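Local coordinates for cytidylyltransferase (Leptospira borgpetersenii serovar Hardjo-bovis, PDB 6OEW), which probably acts as a metal-dependent nucleotidyltransferase that transfers cytidylyl groups, at residues D64-T67 with E68-K72; L38-M41 with L42-K46; R89-D92 with A93-Y97; E205-E208 with T209-C213. All blocks are in the same frame, centred on the assembly; numbering follows the deposited sequence. Where two conformers were deposited one is given.

All four contacts are local, each lying within successive turns of one helix, so none closes a long loop; they follow one another along the chain and neither nest nor cross. Contact 2 comes first, on helix 37-45 after the hairpin of strands 31-32 and 35-36. Contact 1 follows on helix 65-73, joining strands 54-59 and 77-81; it packs directly on contact 2 through Thr67, Ile70 and Ala71 against Leu38, Gly39 and Leu42. Contact 3, on helix 86-96, which connects strands 77-81 and 101-106 in sequence, lies on the other face of the same sheet. Contact 4, late in the chain on helix 204-214, lies far from contact 3, their centres about 33 Å apart.

Contact 1 (D64-T67 with E68-K72); sequences DDKT and EEIAK
Lys66 and Glu69 form a salt bridge three residues apart on helix 65-73, the helix of the beta-alpha-beta unit that joins strands 54-59 and 77-81. Lys66 NZ lies 2.8 Å from Glu69 OE2 and comes to it from above the carboxylate plane, 61° out of it. The lysine chain starts with CG anti to the backbone N and bends at its second torsion (chi2 59°), which swings CE and NZ along the helix toward the next turn. On the way, Lys66 CE passes the terminal methyl of Ile70, 4.1 Å from CD1, so the aliphatic part of the lysine lies against a buried isoleucine while its charge stays at the surface. Beneath the side chains run the bonds of the helix, among them Glu68 N to Asp64 O at 2.9 Å and Ala71 N to Thr67 O at 3.0 Å. A second charged pair, Lys72 NZ with Glu68 OE2, is longer, at 3.5 Å. Glu68 OE1 is taken by Arg80 of strand 77-81, which also binds Asp65 OD1; one guanidinium thus probably balances the two acidic groups. The buried side of the helix is held differently. Thr67 and Ala71 pack on Val56 of strand 54-59, and Thr67 and Ile70 on Leu38 of helix 37-45. Asp64, buried at the start of this turn, is fixed by the backbone N of Met19 and the hydroxyl of Thr59, and its OD1 also receives Thr67 OG1 at 2.8 Å, on the anti side of the carboxylate.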
loop_
_atom_site.group_PDB
_atom_site.type_symbol
_atom_site.label_atom_id
_atom_site.label_comp_id
_atom_site.label_asym_id
_atom_site.label_seq_id
_atom_site.Cartn_x
_atom_site.Cartn_y
_atom_site.Cartn_z
ATOM N N ASP A 64 12.213 -14.157 -4.439
ATOM C CA ASP A 64 10.835 -13.713 -4.526
ATOM C C ASP A 64 9.924 -14.772 -5.118
ATOM O O ASP A 64 8.736 -14.493 -5.353
ATOM C CB ASP A 64 10.773 -12.416 -5.313
ATOM C CG ASP A 64 11.182 -11.227 -4.463
ATOM O OD1 ASP A 64 10.691 -11.128 -3.314
ATOM O OD2 ASP A 64 11.990 -10.412 -4.926
ATOM N N ASP A 65 10.450 -15.976 -5.370
ATOM C CA ASP A 65 9.578 -17.134 -5.495
ATOM C C ASP A 65 8.663 -17.229 -4.280
ATOM O O ASP A 65 7.503 -17.641 -4.398
ATOM C CB ASP A 65 10.398 -18.422 -5.639
ATOM C CG ASP A 65 11.198 -18.485 -6.941
ATOM O OD1 ASP A 65 11.170 -17.524 -7.749
ATOM O OD2 ASP A 65 11.888 -19.505 -7.140
ATOM N N LYS A 66 9.168 -16.842 -3.107
ATOM C CA LYS A 66 8.342 -16.853 -1.905
ATOM C C LYS A 66 7.187 -15.866 -2.034
ATOM O O LYS A 66 6.044 -16.193 -1.698
ATOM C CB LYS A 66 9.203 -16.537 -0.681
ATOM C CG LYS A 66 8.464 -16.627 0.648
ATOM C CD LYS A 66 7.902 -18.016 0.857
ATOM C CE LYS A 66 7.095 -18.091 2.138
ATOM N NZ LYS A 66 6.251 -19.319 2.199
ATOM N N THR A 67 7.471 -14.657 -2.528
ATOM C CA THR A 67 6.425 -13.652 -2.757
ATOM C C THR A 67 5.390 -14.156 -3.753
ATOM O O THR A 67 4.175 -14.033 -3.522
ATOM C CB THR A 67 7.076 -12.347 -3.245
ATOM O OG1 THR A 67 8.243 -12.081 -2.438
ATOM C CG2 THR A 67 6.103 -11.132 -3.145
ATOM N N GLU A 68 5.846 -14.732 -4.866
ATOM C CA GLU A 68 4.906 -15.320 -5.812
ATOM C C GLU A 68 4.072 -16.410 -5.143
ATOM O O GLU A 68 2.850 -16.486 -5.355
ATOM C CB GLU A 68 5.661 -15.865 -7.027
ATOM C CG GLU A 68 4.773 -16.554 -8.038
ATOM C CD GLU A 68 5.546 -17.193 -9.159
ATOM O OE1 GLU A 68 6.800 -17.100 -9.163
ATOM O OE2 GLU A 68 4.903 -17.802 -10.035
ATOM N N GLU A 69 4.705 -17.239 -4.304
ATOM C CA GLU A 69 3.994 -18.330 -3.638
ATOM C C GLU A 69 2.887 -17.797 -2.735
ATOM O O GLU A 69 1.768 -18.335 -2.715
ATOM C CB GLU A 69 4.961 -19.185 -2.822
ATOM C CG GLU A 69 4.262 -20.034 -1.757
ATOM C CD GLU A 69 5.231 -20.701 -0.768
ATOM O OE1 GLU A 69 6.398 -20.958 -1.138
ATOM O OE2 GLU A 69 4.817 -20.960 0.383
ATOM N N ILE A 70 3.191 -16.750 -1.968
ATOM C CA ILE A 70 2.206 -16.159 -1.073
ATOM C C ILE A 70 1.049 -15.570 -1.877
ATOM O O ILE A 70 -0.127 -15.804 -1.562
ATOM C CB ILE A 70 2.878 -15.105 -0.171
ATOM C CG1 ILE A 70 3.822 -15.768 0.842
ATOM C CG2 ILE A 70 1.831 -14.224 0.539
ATOM C CD1 ILE A 70 4.703 -14.768 1.575
ATOM N N ALA A 71 1.359 -14.837 -2.954
ATOM C CA ALA A 71 0.299 -14.277 -3.786
ATOM C C ALA A 71 -0.563 -15.373 -4.391
ATOM O O ALA A 71 -1.795 -15.251 -4.440
ATOM C CB ALA A 71 0.896 -13.400 -4.888
ATOM N N LYS A 72 0.063 -16.456 -4.863
ATOM C CA LYS A 72 -0.699 -17.515 -5.514
ATOM C C LYS A 72 -1.599 -18.235 -4.520
ATOM O O LYS A 72 -2.725 -18.614 -4.865
ATOM C CB LYS A 72 0.235 -18.507 -6.216
ATOM C CG LYS A 72 0.619 -18.070 -7.628
ATOM C CD LYS A 72 0.880 -19.258 -8.542
ATOM C CE LYS A 72 2.355 -19.412 -8.853
ATOM N NZ LYS A 72 2.567 -20.364 -9.985
#

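Contact 2 (L38-M41 with L42-K46); sequences LGFM and LERLK. With EDO (1,2-ethanediol), chain D.
Helix 37-45 of this GT-A-type fold packs on the central sheet, and Phe40 meets Arg44 one turn further along it. Arg44 CD abuts the rim of the phenyl ring, roughly level with it, 3.5 Å from Phe40 CE2. The guanidinium itself is turned only 21° from the ring plane, yet it lies beyond the ring and does not stack on it. The third torsion of Arg44 (chi3 64°) folds NE back toward the CB side instead of continuing the chain extended. Its nitrogens are held by carbonyls: NE by Ile112 O and NH1 by Phe222 O, while the Phe222 ring adds a cation-pi contact. Over one face of the guanidinium sits a 1,2-ethanediol, probably from the crystallisation liquor; its C2 is 3.5 Å from Arg44 CZ, and its O2 donates to Arg44 O at 2.8 Å. Phe40 is braced further by an edge-to-face contact with Phe32. On the sheet side the packing is apolar: Met41 and Leu45 run alongside each other, with Met41 CG 4.2 Å from Leu45 CD1, and both rest on Ile15 and Leu105. Toward helix 65-73 lies Leu38, whose CD1 is 4.4 Å from Leu42 CG. The helix bonds include Glu43 N to Gly39 O at 2.9 Å, and the carboxylate of Glu43 pairs with Lys220. A buried arginine gripped by main-chain oxygens probably keeps its full positive charge, which those oxygens and the Phe222 ring would help to stabilise.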
loop_
_atom_site.group_PDB
_atom_site.type_symbol
_atom_site.label_atom_id
_atom_site.label_comp_id
_atom_site.label_asym_id
_atom_site.label_seq_id
_atom_site.Cartn_x
_atom_site.Cartn_y
_atom_site.Cartn_z
ATOM N N LEU A 38 2.201 -10.574 4.244
ATOM C CA LEU A 38 1.628 -10.241 2.939
ATOM C C LEU A 38 0.294 -10.945 2.716
ATOM O O LEU A 38 -0.643 -10.344 2.168
ATOM C CB LEU A 38 2.611 -10.590 1.818
ATOM C CG LEU A 38 2.145 -10.269 0.383
ATOM C CD1 LEU A 38 1.654 -8.816 0.212
ATOM C CD2 LEU A 38 3.267 -10.543 -0.601
ATOM N N GLY A 39 0.171 -12.210 3.137
ATOM C CA GLY A 39 -1.113 -12.898 2.989
ATOM C C GLY A 39 -2.243 -12.220 3.751
ATOM O O GLY A 39 -3.375 -12.117 3.259
ATOM N N PHE A 40 -1.952 -11.750 4.963
ATOM C CA PHE A 40 -2.926 -10.984 5.732
ATOM C C PHE A 40 -3.410 -9.764 4.959
ATOM O O PHE A 40 -4.616 -9.466 4.933
ATOM C CB PHE A 40 -2.290 -10.558 7.056
ATOM C CG PHE A 40 -3.278 -10.259 8.134
ATOM C CD1 PHE A 40 -3.519 -11.189 9.142
ATOM C CD2 PHE A 40 -3.971 -9.054 8.150
ATOM C CE1 PHE A 40 -4.426 -10.927 10.155
ATOM C CE2 PHE A 40 -4.898 -8.791 9.174
ATOM C CZ PHE A 40 -5.127 -9.727 10.162
ATOM N N MET A 41 -2.479 -9.029 4.351
ATOM C CA MET A 41 -2.830 -7.860 3.549
ATOM C C MET A 41 -3.754 -8.234 2.396
ATOM O O MET A 41 -4.769 -7.569 2.152
ATOM C CB MET A 41 -1.562 -7.198 3.019
ATOM C CG MET A 41 -1.808 -5.818 2.409
ATOM S SD MET A 41 -0.295 -5.188 1.655
ATOM C CE MET A 41 -0.895 -3.601 1.025
ATOM N N LEU A 42 -3.412 -9.301 1.677
ATOM C CA LEU A 42 -4.230 -9.733 0.556
ATOM C C LEU A 42 -5.633 -10.116 1.020
ATOM O O LEU A 42 -6.621 -9.766 0.370
ATOM C CB LEU A 42 -3.539 -10.888 -0.170
ATOM C CG LEU A 42 -2.200 -10.542 -0.851
ATOM C CD1 LEU A 42 -1.596 -11.763 -1.526
ATOM C CD2 LEU A 42 -2.382 -9.429 -1.881
ATOM N N GLU A 43 -5.745 -10.795 2.165
ATOM C CA GLU A 43 -7.069 -11.135 2.687
ATOM C C GLU A 43 -7.881 -9.884 3.015
ATOM O O GLU A 43 -9.097 -9.849 2.782
ATOM C CB GLU A 43 -6.943 -12.027 3.920
ATOM C CG GLU A 43 -6.463 -13.421 3.597
ATOM C CD GLU A 43 -6.632 -14.364 4.757
ATOM O OE1 GLU A 43 -7.695 -14.343 5.404
ATOM O OE2 GLU A 43 -5.685 -15.119 5.035
ATOM N N ARG A 44 -7.225 -8.841 3.540
ATOM C CA ARG A 44 -7.926 -7.589 3.817
ATOM C C ARG A 44 -8.371 -6.894 2.534
ATOM O O ARG A 44 -9.447 -6.280 2.492
ATOM C CB ARG A 44 -7.035 -6.683 4.665
ATOM C CG ARG A 44 -7.004 -7.158 6.119
ATOM C CD ARG A 44 -6.152 -6.279 7.012
ATOM N NE ARG A 44 -6.650 -4.905 7.148
ATOM C CZ ARG A 44 -7.655 -4.525 7.934
ATOM N NH1 ARG A 44 -8.341 -5.405 8.661
ATOM N NH2 ARG A 44 -7.983 -3.240 7.997
ATOM N N LEU A 45 -7.578 -6.990 1.478
ATOM C CA LEU A 45 -7.951 -6.365 0.214
ATOM C C LEU A 45 -9.012 -7.151 -0.545
ATOM O O LEU A 45 -9.609 -6.604 -1.479
ATOM C CB LEU A 45 -6.708 -6.181 -0.655
ATOM C CG LEU A 45 -5.754 -5.128 -0.110
ATOM C CD1 LEU A 45 -4.402 -5.229 -0.804
ATOM C CD2 LEU A 45 -6.331 -3.768 -0.350
ATOM N N LYS A 46 -9.259 -8.412 -0.173
ATOM C CA LYS A 46 -10.355 -9.158 -0.784
ATOM C C LYS A 46 -11.700 -8.500 -0.528
ATOM O O LYS A 46 -12.649 -8.756 -1.276
ATOM C CB LYS A 46 -10.384 -10.601 -0.274
HETATM C C1 EDO D . -11.971 -4.600 5.819
HETATM O O1 EDO D . -12.655 -3.839 4.809
HETATM C C2 EDO D . -10.473 -4.273 5.829
HETATM O O2 EDO D . -9.934 -4.426 4.506
#

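Contact 3 (R89-D92 with A93-Y97); sequences RYLD and AAKTY
Helix 86-96 crosses from strand 77-81 to strand 101-106 of the central sheet, and on the side away from the sheet Leu91 meets Lys95 of the following turn. Lys95 is extended beyond CG and reaches back along the helix, so that its far end rides over the leucine: CE is 3.6 Å from Leu91 CG and 3.7 Å from Leu91 CD1. Leu91 in turn presses on Leu153, Glu157 and Asp160 of helix 153-162. Two alanines lie on the sheet side, beside Tyr90. Ala93 lies on Leu57 and Phe79, Ala94 on Ile102, and their methyls touch carbonyl oxygens of the preceding turn, Ala94 CB 3.3 Å from Tyr90 O. Tyr90 lies against the sheet, its hydroxyl bonded to Leu14 O, and Arg89 NE is held by Ser82 O. Near the last turn, Asp92 O accepts two bonds from Thr96, one from N and one from OG1, both 2.9 Å. The hydroxyl comes from above the carbonyl plane, 42° out of it; with chi1 -71° its OG1 stands beside the backbone N and points back down the helix. Thr96 CG2 meanwhile covers the centre of one face of the Tyr97 ring, 3.8 Å above its plane. The two-fold grip on Asp92 O implies that the hydroxyl proton of Thr96 is spent on a carbonyl of its own helix, although the residue is exposed.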
loop_
_atom_site.group_PDB
_atom_site.type_symbol
_atom_site.label_atom_id
_atom_site.label_comp_id
_atom_site.label_asym_id
_atom_site.label_seq_id
_atom_site.Cartn_x
_atom_site.Cartn_y
_atom_site.Cartn_z
ATOM N N ARG A 89 8.431 -1.277 -13.330
ATOM C CA ARG A 89 7.648 -2.417 -12.854
ATOM C C ARG A 89 6.153 -2.104 -12.871
ATOM O O ARG A 89 5.342 -2.945 -13.288
ATOM C CB ARG A 89 8.079 -2.823 -11.447
ATOM C CG ARG A 89 7.699 -4.268 -11.100
ATOM C CD ARG A 89 7.709 -4.556 -9.592
ATOM N NE ARG A 89 9.038 -4.346 -9.014
ATOM C CZ ARG A 89 9.281 -4.377 -7.708
ATOM N NH1 ARG A 89 8.281 -4.632 -6.849
ATOM N NH2 ARG A 89 10.526 -4.169 -7.265
ATOM N N TYR A 90 5.769 -0.900 -12.420
ATOM C CA TYR A 90 4.349 -0.535 -12.406
ATOM C C TYR A 90 3.832 -0.274 -13.809
ATOM O O TYR A 90 2.672 -0.579 -14.120
ATOM C CB TYR A 90 4.113 0.700 -11.543
ATOM C CG TYR A 90 3.782 0.362 -10.126
ATOM C CD1 TYR A 90 4.790 0.012 -9.232
ATOM C CD2 TYR A 90 2.461 0.369 -9.676
ATOM C CE1 TYR A 90 4.501 -0.316 -7.928
ATOM C CE2 TYR A 90 2.157 0.042 -8.373
ATOM C CZ TYR A 90 3.187 -0.309 -7.508
ATOM O OH TYR A 90 2.878 -0.638 -6.206
ATOM N N LEU A 91 4.660 0.326 -14.665
ATOM C CA LEU A 91 4.210 0.596 -16.025
ATOM C C LEU A 91 4.049 -0.710 -16.799
ATOM O O LEU A 91 3.050 -0.908 -17.499
ATOM C CB LEU A 91 5.189 1.550 -16.716
ATOM C CG LEU A 91 4.779 2.168 -18.045
ATOM C CD1 LEU A 91 3.406 2.802 -17.936
ATOM C CD2 LEU A 91 5.804 3.188 -18.490
ATOM N N ASP A 92 5.011 -1.631 -16.656
ATOM C CA ASP A 92 4.882 -2.954 -17.269
ATOM C C ASP A 92 3.591 -3.647 -16.811
ATOM O O ASP A 92 2.817 -4.165 -17.629
ATOM C CB ASP A 92 6.082 -3.835 -16.899
ATOM C CG ASP A 92 7.376 -3.496 -17.653
ATOM O OD1 ASP A 92 7.379 -2.692 -18.595
ATOM O OD2 ASP A 92 8.425 -4.067 -17.259
ATOM N N ALA A 93 3.354 -3.669 -15.497
ATOM C CA ALA A 93 2.188 -4.360 -14.962
ATOM C C ALA A 93 0.894 -3.711 -15.437
ATOM O O ALA A 93 -0.046 -4.408 -15.837
ATOM C CB ALA A 93 2.237 -4.370 -13.435
ATOM N N ALA A 94 0.825 -2.375 -15.391
ATOM C CA ALA A 94 -0.403 -1.685 -15.789
ATOM C C ALA A 94 -0.732 -1.949 -17.251
ATOM O O ALA A 94 -1.897 -2.182 -17.612
ATOM C CB ALA A 94 -0.269 -0.187 -15.532
ATOM N N LYS A 95 0.283 -1.925 -18.115
ATOM C CA LYS A 95 0.034 -2.228 -19.518
ATOM C C LYS A 95 -0.350 -3.691 -19.708
ATOM O O LYS A 95 -1.246 -4.006 -20.502
ATOM C CB LYS A 95 1.264 -1.892 -20.359
ATOM C CG LYS A 95 1.590 -0.410 -20.512
ATOM C CD LYS A 95 2.866 -0.289 -21.367
ATOM C CE LYS A 95 3.552 1.064 -21.234
ATOM N NZ LYS A 95 5.010 0.988 -21.641
ATOM N N THR A 96 0.337 -4.602 -19.005
ATOM C CA THR A 96 0.020 -6.025 -19.096
ATOM C C THR A 96 -1.446 -6.291 -18.763
ATOM O O THR A 96 -2.115 -7.072 -19.447
ATOM C CB THR A 96 0.934 -6.818 -18.159
ATOM O OG1 THR A 96 2.260 -6.810 -18.690
ATOM C CG2 THR A 96 0.466 -8.258 -17.992
ATOM N N TYR A 97 -1.961 -5.646 -17.725
ATOM C CA TYR A 97 -3.313 -5.912 -17.255
ATOM C C TYR A 97 -4.322 -4.882 -17.740
ATOM O O TYR A 97 -5.466 -4.893 -17.273
ATOM C CB TYR A 97 -3.320 -6.003 -15.729
ATOM C CG TYR A 97 -2.442 -7.126 -15.230
ATOM C CD1 TYR A 97 -2.835 -8.453 -15.377
ATOM C CD2 TYR A 97 -1.211 -6.871 -14.620
ATOM C CE1 TYR A 97 -2.033 -9.493 -14.941
ATOM C CE2 TYR A 97 -0.401 -7.902 -14.198
ATOM C CZ TYR A 97 -0.819 -9.217 -14.357
ATOM O OH TYR A 97 -0.030 -10.264 -13.926
#

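Contact 4 (E205-E208 with T209-C213); sequences EDYE and TLKSC
Glu205 O takes two bonds from Thr209, from its N at 3.0 Å and from OG1 at 2.9 Å, and the two donors reach the oxygen from opposite faces of the carbonyl plane. Thr209 OG1 has a further partner in Gln239 N, so the hydroxyl links this turn to the chain near the C terminus. Asp206 O receives Leu210 N at 2.8 Å; the aspartate side chain is held by Asn240 and by Asp202 N. These residues belong to helix 204-214, which packs on helix 224-233 through Cys213 and on strand 31-32 through Leu210 and Lys211. Tyr207 follows, with a CH-pi contact: Lys211 CD lies over one face of its ring, 3.5 Å from the centroid and 17° off the normal. The lysine chain bends at its third torsion (chi3 31°) above the ring, bringing NZ round to donate to a water 3.0 Å away; the link from that water to Tyr207 OH is unusually short and less certain. The same phenol oxygen is hydrogen-bonded to Pro31 O. Glu208 O accepts Ser212 N at 3.0 Å, and Ser212 OG lies within hydrogen-bonding reach of both Gln239 OE1 and Glu208 O.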
loop_
_atom_site.group_PDB
_atom_site.type_symbol
_atom_site.label_atom_id
_atom_site.label_comp_id
_atom_site.label_asym_id
_atom_site.label_seq_id
_atom_site.Cartn_x
_atom_site.Cartn_y
_atom_site.Cartn_z
ATOM N N GLU A 205 10.046 -4.229 16.309
ATOM C CA GLU A 205 9.108 -3.545 17.192
ATOM C C GLU A 205 7.791 -3.237 16.467
ATOM O O GLU A 205 6.709 -3.292 17.071
ATOM C CB GLU A 205 9.750 -2.263 17.724
ATOM C CG GLU A 205 10.945 -2.480 18.655
ATOM C CD GLU A 205 12.210 -2.983 17.944
ATOM O OE1 GLU A 205 12.420 -2.654 16.752
ATOM O OE2 GLU A 205 12.996 -3.714 18.589
ATOM N N ASP A 206 7.860 -2.895 15.175
ATOM C CA ASP A 206 6.630 -2.723 14.397
ATOM C C ASP A 206 5.835 -4.017 14.379
ATOM O O ASP A 206 4.610 -4.026 14.571
ATOM C CB ASP A 206 6.950 -2.334 12.954
ATOM C CG ASP A 206 7.439 -0.910 12.803
ATOM O OD1 ASP A 206 7.258 -0.079 13.714
ATOM O OD2 ASP A 206 8.021 -0.631 11.736
ATOM N N TYR A 207 6.531 -5.114 14.075
ATOM C CA TYR A 207 5.952 -6.446 14.028
ATOM C C TYR A 207 5.249 -6.793 15.332
ATOM O O TYR A 207 4.135 -7.327 15.320
ATOM C CB TYR A 207 7.071 -7.451 13.721
ATOM C CG TYR A 207 6.674 -8.904 13.560
ATOM C CD1 TYR A 207 5.599 -9.282 12.742
ATOM C CD2 TYR A 207 7.403 -9.899 14.185
ATOM C CE1 TYR A 207 5.258 -10.640 12.593
ATOM C CE2 TYR A 207 7.087 -11.233 14.033
ATOM C CZ TYR A 207 6.020 -11.608 13.236
ATOM O OH TYR A 207 5.728 -12.961 13.121
ATOM N N GLU A 208 5.914 -6.564 16.467
ATOM C CA GLU A 208 5.315 -6.867 17.765
ATOM C C GLU A 208 4.049 -6.048 17.980
ATOM O O GLU A 208 3.044 -6.553 18.492
ATOM C CB GLU A 208 6.315 -6.573 18.886
ATOM C CG GLU A 208 7.618 -7.383 18.822
ATOM C CD GLU A 208 8.665 -6.935 19.844
ATOM O OE1 GLU A 208 8.550 -5.823 20.402
ATOM O OE2 GLU A 208 9.610 -7.703 20.090
ATOM N N THR A 209 4.108 -4.764 17.619
ATOM C CA THR A 209 2.940 -3.882 17.689
ATOM C C THR A 209 1.793 -4.418 16.841
ATOM O O THR A 209 0.638 -4.492 17.292
ATOM C CB THR A 209 3.333 -2.480 17.201
ATOM O OG1 THR A 209 4.344 -1.943 18.063
ATOM C CG2 THR A 209 2.101 -1.523 17.161
ATOM N N LEU A 210 2.089 -4.761 15.590
ATOM C CA LEU A 210 1.049 -5.236 14.685
ATOM C C LEU A 210 0.491 -6.568 15.157
ATOM O O LEU A 210 -0.712 -6.824 15.039
ATOM C CB LEU A 210 1.613 -5.357 13.268
ATOM C CG LEU A 210 1.995 -4.024 12.613
ATOM C CD1 LEU A 210 2.843 -4.281 11.401
ATOM C CD2 LEU A 210 0.735 -3.244 12.206
ATOM N N LYS A 211 1.351 -7.428 15.701
ATOM C CA LYS A 211 0.859 -8.689 16.243
ATOM C C LYS A 211 -0.100 -8.445 17.396
ATOM O O LYS A 211 -1.119 -9.135 17.527
ATOM C CB LYS A 211 2.039 -9.560 16.681
ATOM C CG LYS A 211 2.624 -10.341 15.514
ATOM C CD LYS A 211 3.961 -11.063 15.872
ATOM C CE LYS A 211 4.103 -11.499 17.300
ATOM N NZ LYS A 211 5.462 -12.170 17.561
ATOM N N SER A 212 0.197 -7.455 18.232
ATOM C CA SER A 212 -0.711 -7.143 19.326
ATOM C C SER A 212 -2.038 -6.596 18.801
ATOM O O SER A 212 -3.109 -6.987 19.281
ATOM C CB SER A 212 -0.037 -6.163 20.277
ATOM O OG SER A 212 1.030 -6.809 20.941
ATOM N N CYS A 213 -1.978 -5.731 17.787
ATOM C CA CYS A 213 -3.176 -5.175 17.166
ATOM C C CYS A 213 -4.162 -6.259 16.768
ATOM O O CYS A 213 -5.336 -6.227 17.164
ATOM C CB CYS A 213 -2.800 -4.369 15.920
ATOM S SG CYS A 213 -2.129 -2.753 16.224
HETATM O O HOH W 1 5.735 -14.148 15.372
#